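Local coordinates for protein dTDP-4-dehydrorhamnose 3-epimerase (Streptomyces niveus, PDB 2C0Z) that epimerises a dTDP-4-keto-6-deoxy sugar at C3, acting together with NovU in the biosynthesis of the aminocoumarin antibiotic novobiocin, at residues 68-73 and 93-98. Sequence-based numbering, arbitrary orientation.
Sequences RGIHFV and VVVDLR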
loop_
_atom_site.group_PDB
_atom_site.type_symbol
_atom_site.label_atom_id
_atom_site.label_comp_id
_atom_site.label_asym_id
_atom_site.label_seq_id
_atom_site.Cartn_x
_atom_site.Cartn_y
_atom_site.Cartn_z
ATOM N N ARG A 68 -14.642 13.109 3.001
ATOM C CA ARG A 68 -13.643 13.748 2.179
ATOM C C ARG A 68 -13.988 13.490 0.730
ATOM O O ARG A 68 -14.426 12.395 0.357
ATOM C CB ARG A 68 -12.257 13.169 2.428
ATOM C CG ARG A 68 -11.791 13.285 3.829
ATOM C CD ARG A 68 -10.333 12.934 3.978
ATOM N N GLY A 69 -13.820 14.506 -0.088
ATOM C CA GLY A 69 -14.098 14.362 -1.494
ATOM C C GLY A 69 -15.006 15.487 -1.960
ATOM O O GLY A 69 -15.239 16.423 -1.176
ATOM N N ILE A 70 -15.545 15.428 -3.176
ATOM C CA ILE A 70 -15.266 14.438 -4.235
ATOM C C ILE A 70 -14.123 14.992 -5.078
ATOM O O ILE A 70 -14.261 16.049 -5.695
ATOM C CB ILE A 70 -16.523 14.229 -5.115
ATOM C CG1 ILE A 70 -17.718 13.744 -4.284
ATOM C CG2 ILE A 70 -16.192 13.300 -6.297
ATOM C CD1 ILE A 70 -17.495 12.467 -3.493
ATOM N N HIS A 71 -12.984 14.316 -5.071
ATOM C CA HIS A 71 -11.765 14.837 -5.702
ATOM C C HIS A 71 -11.492 14.145 -7.016
ATOM O O HIS A 71 -11.811 12.993 -7.179
ATOM C CB HIS A 71 -10.596 14.684 -4.753
ATOM C CG HIS A 71 -10.771 15.435 -3.469
ATOM N ND1 HIS A 71 -10.021 15.184 -2.343
ATOM C CD2 HIS A 71 -11.633 16.426 -3.141
ATOM C CE1 HIS A 71 -10.428 15.991 -1.375
ATOM N NE2 HIS A 71 -11.406 16.750 -1.830
ATOM N N PHE A 72 -10.878 14.863 -7.944
ATOM C CA PHE A 72 -10.497 14.332 -9.244
ATOM C C PHE A 72 -9.339 15.117 -9.799
ATOM O O PHE A 72 -8.995 16.192 -9.296
ATOM C CB PHE A 72 -11.663 14.338 -10.249
ATOM C CG PHE A 72 -12.095 15.715 -10.672
ATOM C CD1 PHE A 72 -12.904 16.476 -9.852
ATOM C CD2 PHE A 72 -11.660 16.257 -11.872
ATOM C CE1 PHE A 72 -13.316 17.732 -10.213
ATOM C CE2 PHE A 72 -12.071 17.532 -12.238
ATOM C CZ PHE A 72 -12.904 18.266 -11.383
ATOM N N VAL A 73 -8.761 14.562 -10.854
ATOM C CA VAL A 73 -7.665 15.192 -11.581
ATOM C C VAL A 73 -8.092 15.484 -13.024
ATOM O O VAL A 73 -8.704 14.652 -13.705
ATOM C CB VAL A 73 -6.395 14.300 -11.521
ATOM C CG1 VAL A 73 -5.319 14.862 -12.409
ATOM C CG2 VAL A 73 -5.906 14.156 -10.068
ATOM N N VAL A 93 -16.713 6.036 -2.133
ATOM C CA VAL A 93 -17.621 6.483 -3.211
ATOM C C VAL A 93 -16.854 6.906 -4.434
ATOM O O VAL A 93 -15.891 7.703 -4.368
ATOM C CB VAL A 93 -18.520 7.631 -2.711
ATOM C CG1 VAL A 93 -19.402 8.219 -3.810
ATOM C CG2 VAL A 93 -19.379 7.138 -1.584
ATOM N N VAL A 94 -17.280 6.374 -5.567
ATOM C CA VAL A 94 -16.797 6.826 -6.864
ATOM C C VAL A 94 -17.924 7.584 -7.560
ATOM O O VAL A 94 -19.119 7.252 -7.426
ATOM C CB VAL A 94 -16.268 5.680 -7.755
ATOM C CG1 VAL A 94 -14.996 5.067 -7.167
ATOM C CG2 VAL A 94 -17.307 4.595 -7.932
ATOM N N VAL A 95 -17.538 8.612 -8.300
ATOM C CA VAL A 95 -18.508 9.506 -8.953
ATOM C C VAL A 95 -18.079 9.691 -10.384
ATOM O O VAL A 95 -16.929 10.042 -10.645
ATOM C CB VAL A 95 -18.552 10.858 -8.270
ATOM C CG1 VAL A 95 -19.601 11.781 -8.972
ATOM C CG2 VAL A 95 -18.837 10.667 -6.777
ATOM N N ASP A 96 -18.975 9.420 -11.325
ATOM C CA ASP A 96 -18.638 9.647 -12.720
ATOM C C ASP A 96 -18.778 11.102 -13.071
ATOM O O ASP A 96 -19.891 11.585 -13.198
ATOM C CB ASP A 96 -19.523 8.797 -13.617
ATOM C CG ASP A 96 -19.011 8.690 -15.028
ATOM O OD1 ASP A 96 -18.164 9.520 -15.457
ATOM O OD2 ASP A 96 -19.416 7.771 -15.774
ATOM N N LEU A 97 -17.643 11.789 -13.261
ATOM C CA LEU A 97 -17.620 13.230 -13.546
ATOM C C LEU A 97 -17.417 13.508 -15.036
ATOM O O LEU A 97 -17.203 14.660 -15.424
ATOM C CB LEU A 97 -16.514 13.889 -12.714
ATOM C CG LEU A 97 -16.728 13.819 -11.197
ATOM C CD1 LEU A 97 -15.490 14.394 -10.508
ATOM C CD2 LEU A 97 -17.982 14.548 -10.776
ATOM N N ARG A 98 -17.468 12.464 -15.864
ATOM C CA ARG A 98 -17.114 12.573 -17.282
ATOM C C ARG A 98 -18.342 13.002 -18.087
ATOM O O ARG A 98 -19.260 12.221 -18.320
ATOM C CB ARG A 98 -16.591 11.261 -17.797
ATOM C CG ARG A 98 -15.384 10.749 -17.011
ATOM C CD ARG A 98 -14.999 9.357 -17.353
ATOM N NE ARG A 98 -16.065 8.420 -17.003
ATOM C CZ ARG A 98 -15.997 7.087 -17.121
ATOM N NH1 ARG A 98 -14.908 6.477 -17.577
ATOM N NH2 ARG A 98 -17.029 6.353 -16.753
#
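I70 and F72 from 68-73 pack against V95 and L97 from 93-98, and the join is wholly apolar, with no hydrogen bond from one segment to the other. With CG1 beside the backbone N and anti to the carbonyl carbon (chi1 -59°), I70 has CG2 anti to N, and that methyl lies 3.8 Å from V95 CG2; the two side chains cross at about a right angle. The same V95 methyl sits 4.0 Å from I70 CD1, nested between both arms of the isoleucine. Further along, L97 places a single methyl, CD1, obliquely against the F72 ring, closest to F72 CD1 at 3.4 Å, a snug fit, and 4.4 Å from I70 CG2.

Polar bonds shape the end of 93-98. D96 OD1 accepts from R98 N (3.1 Å), an Asx turn, while the R98 guanidinium pairs with the D96 carboxylate in a two-pronged salt bridge, R98 NE to D96 OD1 at 2.8 Å and R98 NH2 to D96 OD2 at 2.9 Å. The two donors to OD1 approach from opposite faces of the carboxylate.

On the other face of strand 67-73, H71, probably the proton acceptor of the epimerase, points away from this packing and bonds to D177 through NE2. Within the five-stranded antiparallel sheet of the RmlC-like cupin, strand 126-132 runs between 67-73 and 89-96, pairing with both, so these next-but-one neighbours meet only through side chains over one face; strand 152-154 flanks 67-73 on its far side.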